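Local coordinates for protein NADPH-quinone reductase (Pediococcus pentosaceus ATCC 25745, PDB 3HA2) that probably reduces quinones with NAD(P)H, passing the electrons through a bound FMN in a flavodoxin-like domain, at residues L57-A66 against E114-F125; L137-F145 against L156-A164. One frame throughout, in Å; residues are numbered along the deposited sequence.

In the fold
Both contacts belong to the flavodoxin-like domain, a parallel five-stranded sheet with helices on its two faces, and they pack against opposite faces. Contact 1 sets strand 54-60 and the loop after it against the chain at helices 118-121 and 123-131; it is largely buried, rich in aromatic rings, and borders the second subunit. Contact 2 lays helix 150-165 over 135-143, an edge strand; it is only partly buried, mixes aliphatic side chains with the rings of F145 and Y163, and touches no other chain of the assembly. Strand alternation joins them: I139 turns away from helix 150-165 and packs on M122 and I118 of contact 1, while E58, between L57 and F59, probably hydrogen-bonds Y160 OH of contact 2.

Contact 1 (L57-A66 against E114-F125); sequences LEFPLYWYSA and EKFTISELMRPF
F59 turns the CZ end of its ring toward both F125 and selenomethionine M122, with CZ 3.7 Å from F125 CE2. This is the interior of a flavodoxin-like α/β fold, at the carboxyl end of strand 54-60. The rings of F59 and F125 meet obliquely, with planes 34° apart. M122 bends at chi2 (-63°), bringing its long, flexible chain past F59: SE reaches the ring edge, 3.8 Å from CZ, in a Met-aromatic contact, and the methyl CE continues to 3.5 Å from L61 CD1. A66 is small enough to serve two rings, since its CB lies over one face of F59 and in the plane of F125, 3.9 Å from CZ. L57 closes the cluster, its CD1 resting 3.5 Å from F125 CE1.

Beyond this apolar group, the type I' turn from Y62 to S65 brings Y64 alongside L121, whose CD1 lies at the ring edge. A tyrosine suits this buried place beside the second subunit: CB packs 4.0 Å from L121 CD2, whereas OH gives a very short 2.5 Å hydrogen bond to E114 OE1. The other carboxylate oxygen of E114 pairs with K131 of the second subunit, which probably favours the ionised acid. A water donates to both Y64 O and L121 O. Helix 118-121 starts with a capping box: E120 N bonds T117 OG1, while E120 OE1 accepts from both T117 N and T117 OG1.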
# COMPACT_ATOMS: atom_id res chain seq x y z
N LEU A 57 1.01 -12.85 5.67
CA LEU A 57 0.97 -11.49 6.20
C LEU A 57 -0.43 -11.26 6.71
O LEU A 57 -1.41 -11.39 5.97
CB LEU A 57 1.29 -10.48 5.12
CG LEU A 57 2.55 -10.76 4.30
CD1 LEU A 57 2.72 -9.60 3.29
CD2 LEU A 57 3.80 -10.94 5.17
N GLU A 58 -0.50 -10.91 7.99
CA GLU A 58 -1.77 -10.81 8.72
C GLU A 58 -1.97 -9.37 9.21
O GLU A 58 -1.23 -8.88 10.10
CB GLU A 58 -1.76 -11.80 9.88
CG GLU A 58 -3.01 -11.80 10.73
CD GLU A 58 -3.18 -13.06 11.54
OE1 GLU A 58 -2.73 -14.14 11.09
OE2 GLU A 58 -3.78 -12.96 12.62
N PHE A 59 -2.98 -8.69 8.66
CA PHE A 59 -3.15 -7.27 8.96
C PHE A 59 -4.58 -6.78 8.75
O PHE A 59 -5.34 -7.39 8.01
CB PHE A 59 -2.18 -6.46 8.08
CG PHE A 59 -2.35 -6.69 6.57
CD1 PHE A 59 -1.65 -7.70 5.90
CD2 PHE A 59 -3.23 -5.89 5.84
CE1 PHE A 59 -1.82 -7.91 4.51
CE2 PHE A 59 -3.41 -6.09 4.45
CZ PHE A 59 -2.69 -7.10 3.79
N PRO A 60 -4.93 -5.66 9.39
CA PRO A 60 -6.21 -4.99 9.11
C PRO A 60 -6.11 -4.10 7.88
O PRO A 60 -5.06 -3.52 7.59
CB PRO A 60 -6.44 -4.16 10.37
CG PRO A 60 -5.06 -3.79 10.82
CD PRO A 60 -4.18 -4.97 10.47
N LEU A 61 -7.21 -4.00 7.15
CA LEU A 61 -7.23 -3.19 5.95
C LEU A 61 -7.41 -1.71 6.38
O LEU A 61 -8.40 -1.36 7.05
CB LEU A 61 -8.37 -3.66 5.05
CG LEU A 61 -8.44 -3.10 3.64
CD1 LEU A 61 -7.35 -3.74 2.79
CD2 LEU A 61 -9.84 -3.31 3.03
N TYR A 62 -6.43 -0.88 6.05
CA TYR A 62 -6.48 0.55 6.39
C TYR A 62 -6.48 1.30 5.06
O TYR A 62 -5.52 1.19 4.30
CB TYR A 62 -5.22 0.94 7.19
CG TYR A 62 -5.23 0.57 8.66
CD1 TYR A 62 -6.25 -0.19 9.20
CD2 TYR A 62 -4.21 1.00 9.51
CE1 TYR A 62 -6.28 -0.53 10.54
CE2 TYR A 62 -4.23 0.67 10.86
CZ TYR A 62 -5.27 -0.11 11.36
OH TYR A 62 -5.33 -0.48 12.68
N TRP A 63 -7.54 2.05 4.79
CA TRP A 63 -7.69 2.70 3.47
C TRP A 63 -7.29 1.80 2.30
O TRP A 63 -6.45 2.17 1.46
CB TRP A 63 -6.94 4.05 3.39
CG TRP A 63 -7.56 5.13 4.27
CD1 TRP A 63 -6.97 5.76 5.32
CD2 TRP A 63 -8.90 5.66 4.17
NE1 TRP A 63 -7.85 6.66 5.88
CE2 TRP A 63 -9.03 6.62 5.20
CE3 TRP A 63 -9.98 5.43 3.31
CZ2 TRP A 63 -10.22 7.36 5.40
CZ3 TRP A 63 -11.17 6.15 3.52
CH2 TRP A 63 -11.27 7.11 4.55
N TYR A 64 -7.90 0.62 2.26
CA TYR A 64 -7.80 -0.33 1.16
C TYR A 64 -6.40 -0.92 0.96
O TYR A 64 -6.10 -1.46 -0.10
CB TYR A 64 -8.33 0.32 -0.14
CG TYR A 64 -9.66 0.97 0.08
CD1 TYR A 64 -10.83 0.21 0.14
CD2 TYR A 64 -9.76 2.35 0.25
CE1 TYR A 64 -12.05 0.79 0.34
CE2 TYR A 64 -10.99 2.94 0.49
CZ TYR A 64 -12.13 2.16 0.52
OH TYR A 64 -13.35 2.74 0.75
N SER A 65 -5.54 -0.82 1.98
CA SER A 65 -4.18 -1.37 1.89
C SER A 65 -3.64 -1.76 3.26
O SER A 65 -4.29 -1.54 4.27
CB SER A 65 -3.23 -0.39 1.18
OG SER A 65 -3.38 0.91 1.68
N ALA A 66 -2.45 -2.34 3.28
CA ALA A 66 -1.78 -2.70 4.53
C ALA A 66 -1.41 -1.47 5.37
O ALA A 66 -1.16 -0.40 4.80
CB ALA A 66 -0.53 -3.52 4.21
N GLU A 114 -17.93 -0.39 -2.41
CA GLU A 114 -16.48 -0.25 -2.55
C GLU A 114 -15.95 -0.49 -3.97
O GLU A 114 -14.78 -0.26 -4.24
CB GLU A 114 -15.73 -1.13 -1.53
CG GLU A 114 -16.14 -0.94 -0.07
CD GLU A 114 -16.00 0.49 0.47
OE1 GLU A 114 -15.20 1.30 -0.07
OE2 GLU A 114 -16.70 0.80 1.46
N LYS A 115 -16.83 -0.98 -4.85
CA LYS A 115 -16.58 -1.18 -6.29
C LYS A 115 -15.53 -2.24 -6.64
O LYS A 115 -15.59 -2.79 -7.75
CB LYS A 115 -16.22 0.13 -7.01
CG LYS A 115 -17.28 1.26 -6.88
CD LYS A 115 -16.90 2.43 -7.78
CE LYS A 115 -18.09 3.35 -7.99
NZ LYS A 115 -17.62 4.57 -8.69
N PHE A 116 -14.59 -2.50 -5.74
CA PHE A 116 -13.47 -3.43 -6.04
C PHE A 116 -13.39 -4.58 -5.07
O PHE A 116 -13.64 -4.42 -3.87
CB PHE A 116 -12.13 -2.68 -6.08
CG PHE A 116 -12.19 -1.44 -6.92
CD1 PHE A 116 -12.31 -1.54 -8.32
CD2 PHE A 116 -12.14 -0.18 -6.32
CE1 PHE A 116 -12.40 -0.37 -9.10
CE2 PHE A 116 -12.20 0.98 -7.09
CZ PHE A 116 -12.35 0.89 -8.46
N THR A 117 -13.06 -5.75 -5.60
CA THR A 117 -12.92 -6.94 -4.76
C THR A 117 -11.63 -6.92 -3.94
O THR A 117 -10.67 -6.20 -4.26
CB THR A 117 -12.94 -8.23 -5.62
OG1 THR A 117 -11.86 -8.16 -6.57
CG2 THR A 117 -14.26 -8.38 -6.37
N ILE A 118 -11.58 -7.73 -2.89
CA ILE A 118 -10.36 -7.87 -2.12
C ILE A 118 -9.19 -8.32 -3.00
O ILE A 118 -8.07 -7.83 -2.86
CB ILE A 118 -10.59 -8.85 -0.95
CG1 ILE A 118 -11.63 -8.26 0.02
CG2 ILE A 118 -9.24 -9.18 -0.24
CD1 ILE A 118 -11.15 -6.96 0.70
N SER A 119 -9.47 -9.23 -3.93
CA SER A 119 -8.46 -9.69 -4.90
C SER A 119 -7.82 -8.52 -5.63
O SER A 119 -6.60 -8.43 -5.75
CB SER A 119 -9.10 -10.61 -5.95
OG SER A 119 -9.32 -11.91 -5.45
N GLU A 120 -8.65 -7.61 -6.13
CA GLU A 120 -8.13 -6.44 -6.84
C GLU A 120 -7.32 -5.51 -5.94
O GLU A 120 -6.29 -4.96 -6.36
CB GLU A 120 -9.30 -5.68 -7.43
CG GLU A 120 -10.00 -6.44 -8.55
CD GLU A 120 -11.29 -5.75 -8.91
OE1 GLU A 120 -12.36 -6.14 -8.37
OE2 GLU A 120 -11.20 -4.77 -9.68
N LEU A 121 -7.77 -5.33 -4.71
CA LEU A 121 -7.07 -4.45 -3.77
C LEU A 121 -5.74 -5.01 -3.29
O LEU A 121 -4.82 -4.24 -2.98
CB LEU A 121 -7.96 -4.12 -2.56
CG LEU A 121 -9.23 -3.34 -2.94
CD1 LEU A 121 -10.20 -3.31 -1.75
CD2 LEU A 121 -8.89 -1.94 -3.42
N MSE A 122 -5.62 -6.33 -3.26
CA MSE A 122 -4.38 -6.95 -2.81
C MSE A 122 -3.37 -7.14 -3.94
O MSE A 122 -2.35 -7.81 -3.75
CB MSE A 122 -4.68 -8.30 -2.12
CG MSE A 122 -5.53 -8.21 -0.85
SE MSE A 122 -4.67 -7.22 0.60
CE MSE A 122 -5.54 -5.49 0.29
N ARG A 123 -3.65 -6.58 -5.11
CA ARG A 123 -2.79 -6.76 -6.29
C ARG A 123 -1.31 -6.44 -6.03
O ARG A 123 -0.46 -7.14 -6.57
CB ARG A 123 -3.29 -5.96 -7.50
CG ARG A 123 -2.87 -6.61 -8.83
CD ARG A 123 -3.59 -7.94 -9.02
NE ARG A 123 -4.91 -7.72 -9.57
CZ ARG A 123 -5.91 -8.59 -9.59
NH1 ARG A 123 -5.81 -9.82 -9.06
NH2 ARG A 123 -7.06 -8.21 -10.14
N PRO A 124 -0.98 -5.38 -5.26
CA PRO A 124 0.46 -5.20 -5.03
C PRO A 124 1.16 -6.40 -4.40
O PRO A 124 2.34 -6.62 -4.69
CB PRO A 124 0.53 -3.98 -4.09
CG PRO A 124 -0.74 -3.26 -4.30
CD PRO A 124 -1.77 -4.32 -4.61
N PHE A 125 0.47 -7.17 -3.56
CA PHE A 125 1.09 -8.37 -2.96
C PHE A 125 1.22 -9.49 -3.96
O PHE A 125 2.19 -10.25 -3.95
CB PHE A 125 0.31 -8.83 -1.73
CG PHE A 125 0.43 -7.91 -0.56
CD1 PHE A 125 1.62 -7.85 0.17
CD2 PHE A 125 -0.62 -7.08 -0.20
CE1 PHE A 125 1.75 -6.98 1.23
CE2 PHE A 125 -0.50 -6.22 0.89
CZ PHE A 125 0.68 -6.17 1.59
O HOH W 1 -3.74 -2.63 -1.33

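Contact 2 (L137-F145 against L156-A164); sequences LPILAVHQF and LLVAYQQYA
Y163 OH is held by three partners: it donates to P138 O at 2.6 Å, accepts a hydrogen bond from a water that also donates to L137 O, and accepts from I97 N of the neighbouring strand. The site lies in the last strand-helix unit of the flavodoxin-like fold, where helix 156-164 runs nearly antiparallel to strand 140-143, at 156°. Tyrosine suits the place because its ring is packing surface as well as a stalk for the hydroxyl. L140 CB sits squarely over one ring face, 3.9 Å from the centroid, in a CH-pi contact. With CG anti to its own N (chi1 -179°), L140 extends toward the helix, and CD2 settles 3.8 Å from Y160 CA. Replacing Y163 with a leucine is likely to leave P138 O and I97 N without their mate and to uncover L140 CB.

Farther along, branched and aromatic side chains fill the gap between sheet and helix. V142 CG1 meets L156 CD1 at 3.9 Å. F145, just past the strand, crosses L157 at about a right angle, and L157 CD1 touches the edge of its ring, 3.9 Å from CZ.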
# COMPACT_ATOMS: atom_id res chain seq x y z
N LEU A 137 -1.05 -17.62 -2.63
CA LEU A 137 -2.23 -18.37 -2.18
C LEU A 137 -3.50 -17.55 -2.32
O LEU A 137 -3.43 -16.32 -2.37
CB LEU A 137 -2.07 -18.77 -0.71
CG LEU A 137 -0.87 -19.63 -0.29
CD1 LEU A 137 -0.79 -19.71 1.24
CD2 LEU A 137 -0.94 -21.02 -0.90
N PRO A 138 -4.67 -18.21 -2.39
CA PRO A 138 -5.89 -17.43 -2.33
C PRO A 138 -5.85 -16.65 -1.01
O PRO A 138 -5.32 -17.15 -0.04
CB PRO A 138 -7.00 -18.48 -2.28
CG PRO A 138 -6.41 -19.68 -2.85
CD PRO A 138 -4.96 -19.65 -2.48
N ILE A 139 -6.39 -15.44 -1.02
CA ILE A 139 -6.43 -14.56 0.16
C ILE A 139 -7.46 -15.03 1.18
O ILE A 139 -8.56 -15.42 0.81
CB ILE A 139 -6.82 -13.15 -0.31
CG1 ILE A 139 -5.79 -12.65 -1.35
CG2 ILE A 139 -6.97 -12.17 0.89
CD1 ILE A 139 -6.34 -11.61 -2.32
N LEU A 140 -7.11 -14.98 2.47
CA LEU A 140 -8.11 -15.25 3.52
C LEU A 140 -8.63 -13.90 4.00
O LEU A 140 -7.97 -13.23 4.79
CB LEU A 140 -7.52 -16.09 4.67
CG LEU A 140 -8.52 -16.44 5.78
CD1 LEU A 140 -9.74 -17.12 5.20
CD2 LEU A 140 -7.86 -17.35 6.80
N ALA A 141 -9.81 -13.50 3.51
CA ALA A 141 -10.41 -12.23 3.94
C ALA A 141 -11.31 -12.47 5.15
O ALA A 141 -12.11 -13.42 5.17
CB ALA A 141 -11.19 -11.57 2.78
N VAL A 142 -11.15 -11.62 6.16
CA VAL A 142 -11.85 -11.77 7.44
C VAL A 142 -12.67 -10.50 7.65
O VAL A 142 -12.14 -9.47 8.02
CB VAL A 142 -10.83 -11.98 8.59
CG1 VAL A 142 -11.53 -12.08 9.94
CG2 VAL A 142 -9.96 -13.22 8.33
N HIS A 143 -13.98 -10.61 7.45
CA HIS A 143 -14.86 -9.45 7.48
C HIS A 143 -15.71 -9.40 8.76
O HIS A 143 -16.52 -10.30 9.00
CB HIS A 143 -15.77 -9.46 6.26
CG HIS A 143 -15.06 -9.31 4.96
ND1 HIS A 143 -14.93 -10.34 4.06
CD2 HIS A 143 -14.46 -8.24 4.39
CE1 HIS A 143 -14.28 -9.92 2.99
NE2 HIS A 143 -13.98 -8.65 3.17
N GLN A 144 -15.49 -8.37 9.57
CA GLN A 144 -16.29 -8.10 10.79
C GLN A 144 -16.21 -9.25 11.79
O GLN A 144 -17.22 -9.66 12.37
CB GLN A 144 -17.74 -7.75 10.45
CG GLN A 144 -17.86 -6.49 9.57
CD GLN A 144 -19.30 -6.12 9.21
OE1 GLN A 144 -20.17 -6.97 9.05
NE2 GLN A 144 -19.54 -4.82 9.08
N PHE A 145 -14.99 -9.74 12.01
CA PHE A 145 -14.81 -10.94 12.83
C PHE A 145 -15.52 -10.85 14.17
O PHE A 145 -16.16 -11.82 14.59
CB PHE A 145 -13.34 -11.25 13.07
CG PHE A 145 -13.13 -12.46 13.92
CD1 PHE A 145 -13.14 -13.73 13.36
CD2 PHE A 145 -12.97 -12.33 15.29
CE1 PHE A 145 -12.97 -14.87 14.16
CE2 PHE A 145 -12.81 -13.46 16.10
CZ PHE A 145 -12.81 -14.73 15.53
N LEU A 156 -14.51 -19.78 10.89
CA LEU A 156 -13.49 -18.96 10.25
C LEU A 156 -12.12 -19.33 10.86
O LEU A 156 -11.11 -19.41 10.16
CB LEU A 156 -13.83 -17.48 10.44
CG LEU A 156 -12.95 -16.44 9.77
CD1 LEU A 156 -13.79 -15.19 9.54
CD2 LEU A 156 -11.71 -16.14 10.60
N LEU A 157 -12.10 -19.58 12.17
CA LEU A 157 -10.86 -19.95 12.86
C LEU A 157 -10.29 -21.31 12.41
O LEU A 157 -9.08 -21.45 12.31
CB LEU A 157 -11.00 -19.83 14.39
CG LEU A 157 -11.12 -18.39 14.91
CD1 LEU A 157 -11.52 -18.35 16.38
CD2 LEU A 157 -9.83 -17.56 14.66
N VAL A 158 -11.16 -22.27 12.10
CA VAL A 158 -10.77 -23.53 11.45
C VAL A 158 -10.18 -23.32 10.05
O VAL A 158 -9.19 -23.96 9.68
CB VAL A 158 -11.98 -24.52 11.37
CG1 VAL A 158 -11.61 -25.77 10.59
CG2 VAL A 158 -12.46 -24.90 12.77
N ALA A 159 -10.79 -22.44 9.26
CA ALA A 159 -10.25 -22.08 7.95
C ALA A 159 -8.87 -21.47 8.11
O ALA A 159 -7.95 -21.74 7.33
CB ALA A 159 -11.20 -21.12 7.20
N TYR A 160 -8.72 -20.64 9.15
CA TYR A 160 -7.44 -20.01 9.47
C TYR A 160 -6.35 -21.04 9.82
O TYR A 160 -5.22 -20.96 9.32
CB TYR A 160 -7.65 -19.01 10.61
CG TYR A 160 -6.39 -18.31 11.09
CD1 TYR A 160 -5.75 -17.36 10.29
CD2 TYR A 160 -5.86 -18.60 12.35
CE1 TYR A 160 -4.59 -16.71 10.74
CE2 TYR A 160 -4.70 -17.95 12.81
CZ TYR A 160 -4.07 -17.01 12.00
OH TYR A 160 -2.95 -16.36 12.47
N GLN A 161 -6.72 -22.02 10.64
CA GLN A 161 -5.82 -23.12 10.98
C GLN A 161 -5.36 -23.88 9.74
O GLN A 161 -4.17 -24.19 9.61
CB GLN A 161 -6.48 -24.10 11.96
CG GLN A 161 -6.66 -23.56 13.35
CD GLN A 161 -7.47 -24.51 14.22
OE1 GLN A 161 -8.26 -25.32 13.72
NE2 GLN A 161 -7.29 -24.41 15.54
N GLN A 162 -6.29 -24.19 8.84
CA GLN A 162 -5.97 -24.85 7.57
C GLN A 162 -5.06 -23.99 6.71
O GLN A 162 -4.09 -24.47 6.11
CB GLN A 162 -7.25 -25.17 6.81
CG GLN A 162 -8.12 -26.22 7.51
CD GLN A 162 -7.36 -27.51 7.72
OE1 GLN A 162 -6.95 -28.16 6.75
NE2 GLN A 162 -7.15 -27.88 8.98
N TYR A 163 -5.38 -22.69 6.68
CA TYR A 163 -4.61 -21.71 5.90
C TYR A 163 -3.15 -21.71 6.33
O TYR A 163 -2.25 -21.67 5.50
CB TYR A 163 -5.25 -20.33 6.04
CG TYR A 163 -4.83 -19.34 4.95
CD1 TYR A 163 -5.24 -19.52 3.63
CD2 TYR A 163 -4.02 -18.23 5.26
CE1 TYR A 163 -4.86 -18.61 2.62
CE2 TYR A 163 -3.64 -17.31 4.25
CZ TYR A 163 -4.07 -17.52 2.94
OH TYR A 163 -3.68 -16.63 1.95
N ALA A 164 -2.92 -21.79 7.65
CA ALA A 164 -1.58 -21.79 8.22
C ALA A 164 -0.85 -23.13 8.13
O ALA A 164 0.38 -23.16 8.18
CB ALA A 164 -1.64 -21.32 9.68
O HOH W 2 -2.83 -14.62 -0.38